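Local coordinates for putative cell adhesion protein (PDB 4GPV), which is a putative cell adhesion protein of the FimA-like fimbrial family and probably serves as a subunit of pili made by a human gut bacterium, at residues I160-K165 with L263-T268; D180-L185 with A227-V232; E206-F211 with G221-T226; N212-A217 with T317-E322. All blocks are in the same frame, centred on the assembly; numbering follows the deposited sequence. Where two conformers were deposited one is given.

Interaction 1 of 4, residues I160-K165 with L263-T268; sequences IQLIVK and LAIKST
L263 pushes its CD2 methyl between I160 and L162, and I265 meets V164 one step further along the same strands. The side-chain contacts here are apolar, and no hydrogen bond crosses. CD2 of L263 lies 3.9 Å from CG2 of I160, the two side chains sliding past each other in opposite directions. The same methyl also rests 3.9 Å from CD1 of L162. L162 turns its CG anti to the backbone N (chi1 173°), and beyond it the branch splits: CD1 serves L263, while CD2 reaches CG1 of I265 at 4.3 Å. The last pair, V164 and I265, comes tip to tip, CD1 of I265 resting 3.8 Å from CG2 of V164 and also touching CG1, so that one methyl faces both arms of the valine fork.

The two strands belong to different sheets. Their axes approach to 9.2 Å and cross at -43°, the face-to-face packing of a beta sandwich, as expected for a domain of the transthyretin clan. Strand 146-169 is held in its own sheet by backbone bonds of I160 and L162 to F249, F246 and N247, while 262-271 pairs with 176-193. L162 also touches V303 of the neighbouring strand 297-306, and V164 touches F237.

Polar groups stay outside the interface. K266 reaches D181 in a salt bridge, and K165 bonds to S243.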
loop_
_atom_site.group_PDB
_atom_site.type_symbol
_atom_site.label_atom_id
_atom_site.label_comp_id
_atom_site.label_asym_id
_atom_site.label_seq_id
_atom_site.Cartn_x
_atom_site.Cartn_y
_atom_site.Cartn_z
ATOM N N ILE A 160 3.330 -1.468 5.614
ATOM C CA ILE A 160 3.717 -2.613 6.466
ATOM C C ILE A 160 5.099 -2.317 7.033
ATOM O O ILE A 160 6.020 -2.136 6.251
ATOM C CB ILE A 160 3.696 -3.948 5.665
ATOM C CG1 ILE A 160 2.275 -4.245 5.121
ATOM C CG2 ILE A 160 4.205 -5.132 6.555
ATOM C CD1 ILE A 160 2.257 -5.363 4.063
ATOM N N GLN A 161 5.254 -2.315 8.374
ATOM C CA GLN A 161 6.549 -2.078 9.021
ATOM C C GLN A 161 7.014 -3.360 9.675
ATOM O O GLN A 161 6.189 -4.070 10.248
ATOM C CB GLN A 161 6.434 -0.989 10.111
ATOM C CG GLN A 161 6.371 0.414 9.532
ATOM C CD GLN A 161 6.074 1.436 10.600
ATOM O OE1 GLN A 161 4.941 1.574 11.070
ATOM N NE2 GLN A 161 7.094 2.158 11.009
ATOM N N LEU A 162 8.336 -3.614 9.673
ATOM C CA LEU A 162 8.893 -4.805 10.297
ATOM C C LEU A 162 9.832 -4.440 11.434
ATOM O O LEU A 162 10.747 -3.629 11.251
ATOM C CB LEU A 162 9.637 -5.654 9.232
ATOM C CG LEU A 162 10.421 -6.850 9.740
ATOM C CD1 LEU A 162 9.486 -7.886 10.392
ATOM C CD2 LEU A 162 11.257 -7.480 8.621
ATOM N N ILE A 163 9.589 -5.049 12.611
ATOM C CA ILE A 163 10.445 -4.976 13.810
ATOM C C ILE A 163 11.000 -6.388 14.046
ATOM O O ILE A 163 10.209 -7.315 14.246
ATOM C CB ILE A 163 9.669 -4.430 15.047
ATOM C CG1 ILE A 163 9.199 -2.983 14.821
ATOM C CG2 ILE A 163 10.498 -4.532 16.338
ATOM C CD1 ILE A 163 8.196 -2.515 15.839
ATOM N N VAL A 164 12.338 -6.553 14.056
ATOM C CA VAL A 164 12.957 -7.843 14.266
ATOM C C VAL A 164 13.621 -7.863 15.638
ATOM O O VAL A 164 14.374 -6.948 15.960
ATOM C CB VAL A 164 13.971 -8.162 13.148
ATOM C CG1 VAL A 164 14.654 -9.518 13.392
ATOM C CG2 VAL A 164 13.286 -8.133 11.781
ATOM N N LYS A 165 13.269 -8.846 16.458
ATOM C CA LYS A 165 13.919 -9.089 17.761
ATOM C C LYS A 165 14.625 -10.407 17.609
ATOM O O LYS A 165 13.973 -11.453 17.586
ATOM C CB LYS A 165 12.904 -9.075 18.913
ATOM C CG LYS A 165 12.312 -7.692 19.089
ATOM C CD LYS A 165 11.190 -7.651 20.082
ATOM C CE LYS A 165 10.593 -6.273 20.097
ATOM N NZ LYS A 165 9.718 -6.056 21.283
ATOM N N LEU A 263 4.841 -11.279 4.505
ATOM C CA LEU A 263 6.065 -10.552 4.876
ATOM C C LEU A 263 7.034 -11.574 5.436
ATOM O O LEU A 263 6.625 -12.398 6.239
ATOM C CB LEU A 263 5.794 -9.434 5.910
ATOM C CG LEU A 263 7.055 -8.694 6.432
ATOM C CD1 LEU A 263 7.703 -7.831 5.338
ATOM C CD2 LEU A 263 6.703 -7.862 7.649
ATOM N N ALA A 264 8.311 -11.575 4.983
ATOM C CA ALA A 264 9.243 -12.543 5.532
ATOM C C ALA A 264 10.661 -12.019 5.616
ATOM O O ALA A 264 11.056 -11.103 4.880
ATOM C CB ALA A 264 9.262 -13.802 4.653
ATOM N N ILE A 265 11.426 -12.646 6.497
ATOM C CA ILE A 265 12.872 -12.549 6.488
ATOM C C ILE A 265 13.311 -13.721 5.629
ATOM O O ILE A 265 12.928 -14.845 5.934
ATOM C CB ILE A 265 13.527 -12.565 7.873
ATOM C CG1 ILE A 265 13.063 -11.370 8.718
ATOM C CG2 ILE A 265 15.087 -12.613 7.723
ATOM C CD1 ILE A 265 13.312 -11.562 10.210
ATOM N N LYS A 266 14.074 -13.473 4.551
ATOM C CA LYS A 266 14.598 -14.546 3.698
ATOM C C LYS A 266 16.062 -14.723 4.074
ATOM O O LYS A 266 16.795 -13.733 4.134
ATOM C CB LYS A 266 14.428 -14.180 2.205
ATOM C CG LYS A 266 14.906 -15.289 1.275
ATOM C CD LYS A 266 16.330 -15.066 0.803
ATOM C CE LYS A 266 16.952 -16.367 0.350
ATOM N NZ LYS A 266 18.341 -16.144 -0.141
ATOM N N SER A 267 16.485 -15.969 4.341
ATOM C CA SER A 267 17.851 -16.224 4.750
ATOM C C SER A 267 18.404 -17.404 3.987
ATOM O O SER A 267 17.663 -18.059 3.239
ATOM C CB SER A 267 17.886 -16.493 6.253
ATOM O OG SER A 267 17.223 -15.455 6.956
ATOM N N THR A 268 19.700 -17.644 4.136
ATOM C CA THR A 268 20.364 -18.807 3.534
ATOM C C THR A 268 20.896 -19.691 4.659
ATOM O O THR A 268 21.677 -19.230 5.507
ATOM C CB THR A 268 21.474 -18.406 2.566
ATOM O OG1 THR A 268 20.894 -17.619 1.516
ATOM C CG2 THR A 268 22.151 -19.623 1.943
#

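Interaction 2 of 4, residues D180-L185 with A227-V232; sequences DDAAVL and ALSDAV
The carbonyl oxygen of D181 is approached by two groups of the 227-232 segment. It accepts a hydrogen bond from V232 N at 2.9 Å, nearly straight at 168° but with the donor well above the carbonyl plane. A weaker CA-H...O contact runs from A231 CA to D181 O, 3.4 Å. Next along the ladder, A183 pairs twice with D230: its N donates to D230 O and its O accepts D230 N, the latter bond lying in the carbonyl plane. L185 N to L228 O, 3.0 Å, closes the series. A water bridges D180 O and V232 O at the far end.

Side chains pack along the ladder. V232 lays CG2 3.7 Å from CA of A182 and CG1 3.9 Å from CB of D180. On the A182 and V184 face, S229 OG lies 3.4 Å from CB of A182, having turned anti to its backbone N (chi1 -180°). D230 lies on the other face, where N247 and a bound Tris molecule, probably from the crystallisation liquor, hold its carboxylate.

Strand 176-193 is flanked by the short antiparallel strand 229-231 on one edge and, against K266 of 262-271, carries a classic beta bulge at D181 and A182.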
loop_
_atom_site.group_PDB
_atom_site.type_symbol
_atom_site.label_atom_id
_atom_site.label_comp_id
_atom_site.label_asym_id
_atom_site.label_seq_id
_atom_site.Cartn_x
_atom_site.Cartn_y
_atom_site.Cartn_z
ATOM N N ASP A 180 21.221 -14.073 7.159
ATOM C CA ASP A 180 19.994 -13.426 6.721
ATOM C C ASP A 180 20.292 -12.601 5.482
ATOM O O ASP A 180 21.305 -11.879 5.462
ATOM C CB ASP A 180 19.423 -12.540 7.833
ATOM C CG ASP A 180 19.054 -13.293 9.092
ATOM O OD1 ASP A 180 18.627 -14.474 8.984
ATOM O OD2 ASP A 180 19.253 -12.738 10.186
ATOM N N ASP A 181 19.417 -12.678 4.443
ATOM C CA ASP A 181 19.706 -11.969 3.200
ATOM C C ASP A 181 18.832 -10.738 2.999
ATOM O O ASP A 181 19.336 -9.692 2.576
ATOM C CB ASP A 181 19.578 -12.921 1.996
ATOM C CG ASP A 181 20.376 -14.202 2.148
ATOM O OD1 ASP A 181 21.589 -14.123 2.468
ATOM O OD2 ASP A 181 19.790 -15.283 1.977
ATOM N N ALA A 182 17.528 -10.850 3.249
ATOM C CA ALA A 182 16.646 -9.721 2.989
ATOM C C ALA A 182 15.324 -9.800 3.730
ATOM O O ALA A 182 14.889 -10.881 4.131
ATOM C CB ALA A 182 16.349 -9.663 1.488
ATOM N N ALA A 183 14.694 -8.641 3.921
ATOM C CA ALA A 183 13.309 -8.556 4.347
ATOM C C ALA A 183 12.537 -8.435 3.038
ATOM O O ALA A 183 12.851 -7.562 2.206
ATOM C CB ALA A 183 13.075 -7.340 5.254
ATOM N N VAL A 184 11.610 -9.359 2.799
ATOM C CA VAL A 184 10.913 -9.411 1.502
ATOM C C VAL A 184 9.389 -9.357 1.661
ATOM O O VAL A 184 8.860 -9.797 2.665
ATOM C CB VAL A 184 11.329 -10.676 0.676
ATOM C CG1 VAL A 184 12.824 -10.682 0.319
ATOM C CG2 VAL A 184 10.920 -11.981 1.378
ATOM N N LEU A 185 8.712 -8.797 0.663
ATOM C CA LEU A 185 7.267 -8.798 0.617
ATOM C C LEU A 185 6.898 -9.691 -0.527
ATOM O O LEU A 185 7.326 -9.454 -1.651
ATOM C CB LEU A 185 6.646 -7.384 0.480
ATOM C CG LEU A 185 5.140 -7.318 0.794
ATOM C CD1 LEU A 185 4.854 -7.646 2.304
ATOM C CD2 LEU A 185 4.578 -5.915 0.447
ATOM N N ALA A 227 11.981 -3.831 -5.736
ATOM C CA ALA A 227 11.517 -2.868 -4.721
ATOM C C ALA A 227 10.927 -3.587 -3.501
ATOM O O ALA A 227 10.684 -2.952 -2.475
ATOM C CB ALA A 227 10.470 -1.951 -5.317
ATOM N N LEU A 228 10.645 -4.893 -3.631
ATOM C CA LEU A 228 10.027 -5.669 -2.537
ATOM C C LEU A 228 11.045 -6.570 -1.819
ATOM O O LEU A 228 10.680 -7.539 -1.159
ATOM C CB LEU A 228 8.829 -6.466 -3.041
ATOM C CG LEU A 228 7.677 -5.639 -3.594
ATOM C CD1 LEU A 228 6.570 -6.529 -4.086
ATOM C CD2 LEU A 228 7.187 -4.555 -2.586
ATOM N N SER A 229 12.326 -6.190 -1.885
ATOM C CA SER A 229 13.394 -6.892 -1.184
ATOM C C SER A 229 14.368 -5.865 -0.632
ATOM O O SER A 229 14.977 -5.144 -1.407
ATOM C CB SER A 229 14.099 -7.876 -2.123
ATOM O OG SER A 229 15.132 -8.565 -1.439
ATOM N N ASP A 230 14.532 -5.802 0.697
ATOM C CA ASP A 230 15.482 -4.891 1.346
ATOM C C ASP A 230 16.591 -5.711 1.973
ATOM O O ASP A 230 16.318 -6.499 2.891
ATOM C CB ASP A 230 14.775 -4.020 2.388
ATOM C CG ASP A 230 13.932 -2.919 1.758
ATOM O OD1 ASP A 230 14.386 -2.329 0.748
ATOM O OD2 ASP A 230 12.905 -2.527 2.375
ATOM N N ALA A 231 17.825 -5.543 1.467
ATOM C CA ALA A 231 18.967 -6.340 1.937
ATOM C C ALA A 231 19.263 -6.153 3.414
ATOM O O ALA A 231 19.145 -5.045 3.960
ATOM C CB ALA A 231 20.230 -6.021 1.113
ATOM N N VAL A 232 19.666 -7.264 4.047
ATOM C CA VAL A 232 20.071 -7.304 5.456
ATOM C C VAL A 232 21.607 -7.382 5.529
ATOM O O VAL A 232 22.237 -8.223 4.878
ATOM C CB VAL A 232 19.385 -8.490 6.192
ATOM C CG1 VAL A 232 19.924 -8.682 7.609
ATOM C CG2 VAL A 232 17.874 -8.318 6.209
HETATM O O HOH W 1 23.448 -10.539 6.224
#

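Interaction 3 of 4, residues E206-F211 with G221-T226; sequences EFYTGF and GVTTST
Y208 and T223 lie side by side and point the same way. The tyrosine CG stands anti to the carbonyl carbon (chi1 -64°), and CD1 of its ring lies 4.0 Å from CB of T223. CB of Y208 also nears CB of S225, and M117 touches both Y208 and S225. On the opposite face T209 and V222 pass at a slant: CG2 of T209 comes within 3.5 Å of CG1 of V222, a close methyl contact. The T209 methyl sits between backbone N and carbonyl carbon, while OG1 is anti to the backbone N and makes a weak bond to F187 N. F207, on that same face, meets CG2 of V222 more loosely through CD2, at 4.3 Å.

Between the two faces the backbones are joined by four bonds: F207 N to G221 O, T223 N to F207 O, T209 N to T223 O at 2.8 Å, and S225 N to T209 O. A water that donates to F207 O is also hydrogen-bonded to T223 OG1, at 2.7 Å. Positive phi, favourable to glycine, shapes G221 at the start.

Strand 207-209 also pairs antiparallel with 176-193, through backbone bonds from Y208 to A188. Strand 222-224, whose one partner in the chain is 207-209, therefore adds a short parallel edge to a mixed beta sheet.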
loop_
_atom_site.group_PDB
_atom_site.type_symbol
_atom_site.label_atom_id
_atom_site.label_comp_id
_atom_site.label_asym_id
_atom_site.label_seq_id
_atom_site.Cartn_x
_atom_site.Cartn_y
_atom_site.Cartn_z
ATOM N N GLU A 206 -3.473 -10.302 -9.689
ATOM C CA GLU A 206 -2.118 -10.023 -10.153
ATOM C C GLU A 206 -1.304 -9.459 -8.999
ATOM O O GLU A 206 -1.822 -8.725 -8.170
ATOM C CB GLU A 206 -2.072 -9.072 -11.351
ATOM C CG GLU A 206 -2.588 -9.678 -12.636
ATOM C CD GLU A 206 -2.480 -8.686 -13.779
ATOM O OE1 GLU A 206 -3.200 -7.661 -13.752
ATOM O OE2 GLU A 206 -1.610 -8.886 -14.656
ATOM N N PHE A 207 -0.039 -9.829 -8.945
ATOM C CA PHE A 207 0.814 -9.483 -7.814
ATOM C C PHE A 207 2.232 -9.158 -8.221
ATOM O O PHE A 207 2.716 -9.645 -9.239
ATOM C CB PHE A 207 0.909 -10.730 -6.881
ATOM C CG PHE A 207 -0.425 -11.286 -6.441
ATOM C CD1 PHE A 207 -1.099 -10.727 -5.366
ATOM C CD2 PHE A 207 -1.097 -12.226 -7.220
ATOM C CE1 PHE A 207 -2.384 -11.153 -5.029
ATOM C CE2 PHE A 207 -2.389 -12.643 -6.884
ATOM C CZ PHE A 207 -3.006 -12.125 -5.769
ATOM N N TYR A 208 2.949 -8.508 -7.313
ATOM C CA TYR A 208 4.398 -8.377 -7.408
ATOM C C TYR A 208 5.003 -9.210 -6.275
ATOM O O TYR A 208 4.359 -9.362 -5.230
ATOM C CB TYR A 208 4.845 -6.920 -7.281
ATOM C CG TYR A 208 4.348 -6.038 -8.401
ATOM C CD1 TYR A 208 4.995 -6.018 -9.638
ATOM C CD2 TYR A 208 3.261 -5.195 -8.213
ATOM C CE1 TYR A 208 4.560 -5.174 -10.663
ATOM C CE2 TYR A 208 2.784 -4.391 -9.242
ATOM C CZ TYR A 208 3.438 -4.380 -10.462
ATOM O OH TYR A 208 3.002 -3.500 -11.417
ATOM N N THR A 209 6.243 -9.679 -6.421
ATOM C CA THR A 209 6.856 -10.432 -5.341
ATOM C C THR A 209 8.371 -10.090 -5.262
ATOM O O THR A 209 9.031 -9.862 -6.287
ATOM C CB THR A 209 6.542 -11.950 -5.468
ATOM O OG1 THR A 209 6.728 -12.553 -4.200
ATOM C CG2 THR A 209 7.414 -12.662 -6.493
ATOM N N GLY A 210 8.880 -9.999 -4.048
ATOM C CA GLY A 210 10.291 -9.660 -3.838
ATOM C C GLY A 210 11.268 -10.797 -4.010
ATOM O O GLY A 210 12.477 -10.574 -4.155
ATOM N N PHE A 211 10.767 -12.049 -3.971
ATOM C CA PHE A 211 11.609 -13.231 -4.096
ATOM C C PHE A 211 10.750 -14.390 -4.559
ATOM O O PHE A 211 9.677 -14.585 -4.006
ATOM C CB PHE A 211 12.264 -13.552 -2.718
ATOM C CG PHE A 211 13.280 -14.667 -2.752
ATOM C CD1 PHE A 211 14.594 -14.424 -3.153
ATOM C CD2 PHE A 211 12.915 -15.970 -2.444
ATOM C CE1 PHE A 211 15.534 -15.459 -3.189
ATOM C CE2 PHE A 211 13.852 -17.011 -2.498
ATOM C CZ PHE A 211 15.158 -16.746 -2.867
ATOM N N GLY A 221 -0.005 -14.877 -12.530
ATOM C CA GLY A 221 -0.084 -13.420 -12.606
ATOM C C GLY A 221 0.868 -12.730 -11.646
ATOM O O GLY A 221 0.563 -11.663 -11.107
ATOM N N VAL A 222 2.053 -13.331 -11.435
ATOM C CA VAL A 222 3.054 -12.795 -10.502
ATOM C C VAL A 222 4.250 -12.235 -11.275
ATOM O O VAL A 222 4.776 -12.900 -12.164
ATOM C CB VAL A 222 3.499 -13.859 -9.465
ATOM C CG1 VAL A 222 4.591 -13.326 -8.536
ATOM C CG2 VAL A 222 2.309 -14.367 -8.644
ATOM N N THR A 223 4.708 -11.035 -10.883
ATOM C CA THR A 223 5.885 -10.370 -11.447
ATOM C C THR A 223 6.886 -10.094 -10.328
ATOM O O THR A 223 6.487 -9.624 -9.258
ATOM C CB THR A 223 5.468 -9.070 -12.172
ATOM O OG1 THR A 223 4.551 -9.415 -13.218
ATOM C CG2 THR A 223 6.667 -8.320 -12.783
ATOM N N THR A 224 8.181 -10.370 -10.552
ATOM C CA THR A 224 9.180 -10.063 -9.520
ATOM C C THR A 224 9.463 -8.555 -9.522
ATOM O O THR A 224 9.396 -7.894 -10.569
ATOM C CB THR A 224 10.480 -10.855 -9.696
ATOM O OG1 THR A 224 11.095 -10.519 -10.945
ATOM C CG2 THR A 224 10.270 -12.343 -9.564
ATOM N N SER A 225 9.746 -8.029 -8.337
ATOM C CA SER A 225 10.085 -6.627 -8.142
ATOM C C SER A 225 11.193 -6.515 -7.125
ATOM O O SER A 225 11.020 -6.924 -5.968
ATOM C CB SER A 225 8.877 -5.824 -7.670
ATOM O OG SER A 225 9.313 -4.498 -7.430
ATOM N N THR A 226 12.306 -5.866 -7.518
ATOM C CA THR A 226 13.413 -5.657 -6.579
ATOM C C THR A 226 13.018 -4.639 -5.510
ATOM O O THR A 226 13.649 -4.622 -4.462
ATOM C CB THR A 226 14.692 -5.211 -7.301
ATOM O OG1 THR A 226 14.410 -3.998 -7.981
ATOM C CG2 THR A 226 15.239 -6.263 -8.251
HETATM O O HOH W 2 2.009 -9.068 -12.260
#

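Interaction 4 of 4, residues N212-A217 with T317-E322; sequences NQYTGA and TTDPEE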
loop_
_atom_site.group_PDB
_atom_site.type_symbol
_atom_site.label_atom_id
_atom_site.label_comp_id
_atom_site.label_asym_id
_atom_site.label_seq_id
_atom_site.Cartn_x
_atom_site.Cartn_y
_atom_site.Cartn_z
ATOM N N ASN A 212 11.222 -15.198 -5.525
ATOM C CA ASN A 212 10.399 -16.328 -5.959
ATOM C C ASN A 212 11.231 -17.587 -6.216
ATOM O O ASN A 212 10.727 -18.508 -6.861
ATOM C CB ASN A 212 9.617 -15.948 -7.231
ATOM C CG ASN A 212 10.459 -15.771 -8.486
ATOM O OD1 ASN A 212 11.692 -15.767 -8.466
ATOM N ND2 ASN A 212 9.807 -15.653 -9.627
ATOM N N GLN A 213 12.499 -17.617 -5.753
ATOM C CA GLN A 213 13.412 -18.754 -6.003
ATOM C C GLN A 213 13.354 -19.771 -4.851
ATOM O O GLN A 213 14.340 -20.028 -4.149
ATOM C CB GLN A 213 14.830 -18.248 -6.298
ATOM C CG GLN A 213 14.912 -17.546 -7.679
ATOM C CD GLN A 213 16.259 -16.909 -7.949
ATOM O OE1 GLN A 213 17.297 -17.574 -8.006
ATOM N NE2 GLN A 213 16.276 -15.598 -8.117
ATOM N N TYR A 214 12.154 -20.318 -4.640
ATOM C CA TYR A 214 11.848 -21.347 -3.645
ATOM C C TYR A 214 10.880 -22.328 -4.301
ATOM O O TYR A 214 10.131 -21.935 -5.202
ATOM C CB TYR A 214 11.322 -20.776 -2.306
ATOM C CG TYR A 214 10.071 -19.928 -2.381
ATOM C CD1 TYR A 214 10.149 -18.547 -2.583
ATOM C CD2 TYR A 214 8.810 -20.488 -2.187
ATOM C CE1 TYR A 214 8.988 -17.758 -2.674
ATOM C CE2 TYR A 214 7.645 -19.716 -2.296
ATOM C CZ TYR A 214 7.741 -18.348 -2.519
ATOM O OH TYR A 214 6.594 -17.589 -2.602
ATOM N N THR A 215 10.915 -23.609 -3.883
ATOM C CA THR A 215 10.080 -24.664 -4.463
ATOM C C THR A 215 8.579 -24.356 -4.307
ATOM O O THR A 215 8.141 -23.958 -3.223
ATOM C CB THR A 215 10.436 -26.018 -3.817
ATOM O OG1 THR A 215 11.857 -26.129 -3.701
ATOM C CG2 THR A 215 9.861 -27.205 -4.577
ATOM N N GLY A 216 7.836 -24.566 -5.391
ATOM C CA GLY A 216 6.392 -24.428 -5.514
ATOM C C GLY A 216 5.816 -23.046 -5.332
ATOM O O GLY A 216 4.636 -22.913 -4.991
ATOM N N ALA A 217 6.618 -22.019 -5.615
ATOM C CA ALA A 217 6.183 -20.635 -5.488
ATOM C C ALA A 217 4.969 -20.367 -6.382
ATOM O O ALA A 217 4.921 -20.810 -7.533
ATOM C CB ALA A 217 7.320 -19.693 -5.852
ATOM N N THR A 317 11.434 -21.856 7.998
ATOM C CA THR A 317 10.713 -22.771 7.116
ATOM C C THR A 317 11.204 -22.683 5.681
ATOM O O THR A 317 11.642 -21.630 5.230
ATOM C CB THR A 317 9.184 -22.526 7.158
ATOM O OG1 THR A 317 8.551 -23.559 6.396
ATOM C CG2 THR A 317 8.765 -21.158 6.584
ATOM N N THR A 318 11.089 -23.799 4.951
ATOM C CA THR A 318 11.453 -23.862 3.533
ATOM C C THR A 318 10.318 -23.315 2.661
ATOM O O THR A 318 10.575 -22.949 1.516
ATOM C CB THR A 318 11.770 -25.312 3.110
ATOM O OG1 THR A 318 10.574 -26.071 3.207
ATOM C CG2 THR A 318 12.860 -25.956 3.962
ATOM N N ASP A 319 9.059 -23.310 3.169
ATOM C CA ASP A 319 7.907 -22.851 2.373
ATOM C C ASP A 319 7.227 -21.682 3.058
ATOM O O ASP A 319 6.464 -21.879 3.998
ATOM C CB ASP A 319 6.890 -23.983 2.112
ATOM C CG ASP A 319 5.821 -23.638 1.074
ATOM O OD1 ASP A 319 5.788 -22.483 0.609
ATOM O OD2 ASP A 319 5.035 -24.532 0.714
ATOM N N PRO A 320 7.460 -20.459 2.562
ATOM C CA PRO A 320 6.850 -19.291 3.210
ATOM C C PRO A 320 5.358 -19.175 2.937
ATOM O O PRO A 320 4.706 -18.388 3.602
ATOM C CB PRO A 320 7.607 -18.117 2.598
ATOM C CG PRO A 320 7.991 -18.593 1.238
ATOM C CD PRO A 320 8.293 -20.067 1.407
ATOM N N GLU A 321 4.829 -19.931 1.964
ATOM C CA GLU A 321 3.396 -19.853 1.616
ATOM C C GLU A 321 2.506 -20.726 2.515
ATOM O O GLU A 321 1.279 -20.624 2.428
ATOM C CB GLU A 321 3.170 -20.228 0.159
ATOM C CG GLU A 321 3.827 -19.265 -0.815
ATOM C CD GLU A 321 3.703 -19.622 -2.283
ATOM O OE1 GLU A 321 2.862 -20.479 -2.640
ATOM O OE2 GLU A 321 4.450 -19.028 -3.088
ATOM N N GLU A 322 3.116 -21.568 3.363
ATOM C CA GLU A 322 2.393 -22.429 4.307
ATOM C C GLU A 322 2.566 -21.871 5.726
ATOM O O GLU A 322 3.686 -21.518 6.094
ATOM C CB GLU A 322 2.867 -23.886 4.229
ATOM C CG GLU A 322 2.546 -24.619 2.934
ATOM C CD GLU A 322 1.096 -24.693 2.491
ATOM O OE1 GLU A 322 0.214 -24.961 3.340
ATOM O OE2 GLU A 322 0.850 -24.510 1.277
HETATM O O HOH W 3 5.725 -22.580 -2.118
HETATM O O HOH W 4 9.369 -24.250 -0.522
#
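Y214 holds CG between its backbone N and carbonyl carbon (chi1 58°), and E321 sets CG anti to its carbonyl carbon (chi1 -64°). Each side chain thus sets off toward the other loop; the extended E321 chain carries CD onward, and hydroxyl and carboxylate then meet. Y214 OH donates to OE2 of E321 over 2.6 Å, using the anti lone pair of that oxygen, and the ring and carboxylate planes stand 89° apart. OE2 is gripped a second time by F218 N, the residue just beyond the first segment, so two donors hold it; both would tend to stabilise a negative carboxylate.

The ring is also sandwiched. P320 lies over one face, with CG 3.8 Å from the centroid of the Y214 ring in a CH-pi contact and CD 3.7 Å from CD2 of Y214. Over the opposite face sits CB of A217, the last residue of the type II beta turn Y214 to A217, with G216 at its positive-phi position. The second loop is turned as well: D319 to E322 make a type I turn, and D319 OD1 accepts E321 N at 3.0 Å in an Asx turn. Just before it, T317 OG1 accepts D319 N in an ST turn.

A water bridges T215 O and T318 O, lying 2.7 Å from the latter. Another, at the edge of the tyrosine ring, is within reach of T215 O and D319 OD1, but its protons cannot serve every acceptor near it. Y214 also makes an edge-to-face ring contact with F279 of strand 274-283, and L186 of strand 176-193 touches both Y214 and P320.

How the interactions relate
From the N terminus, strand 146-169 supplies residues 160-165 and the chain turns into strand 176-193 with residues 180-185. Interaction 3 is the first to close, at 221-226, and ties the two short strands 207-209 and 222-224 that follow strand 176-193. Interaction 2 closes directly after it, at 227-232, with interaction 3 nested inside. Interaction 1 closes last of the three, at 263-268, enclosing both and joining the two sheets. Interaction 4 starts within all three loops, at 212-217, but ends at 317-322, so it crosses each of them and ties one loop to another. Locally, D180 and D181 bond to S267 and T268, linking interactions 1 and 2, while L185 and G210 link 2 and 3.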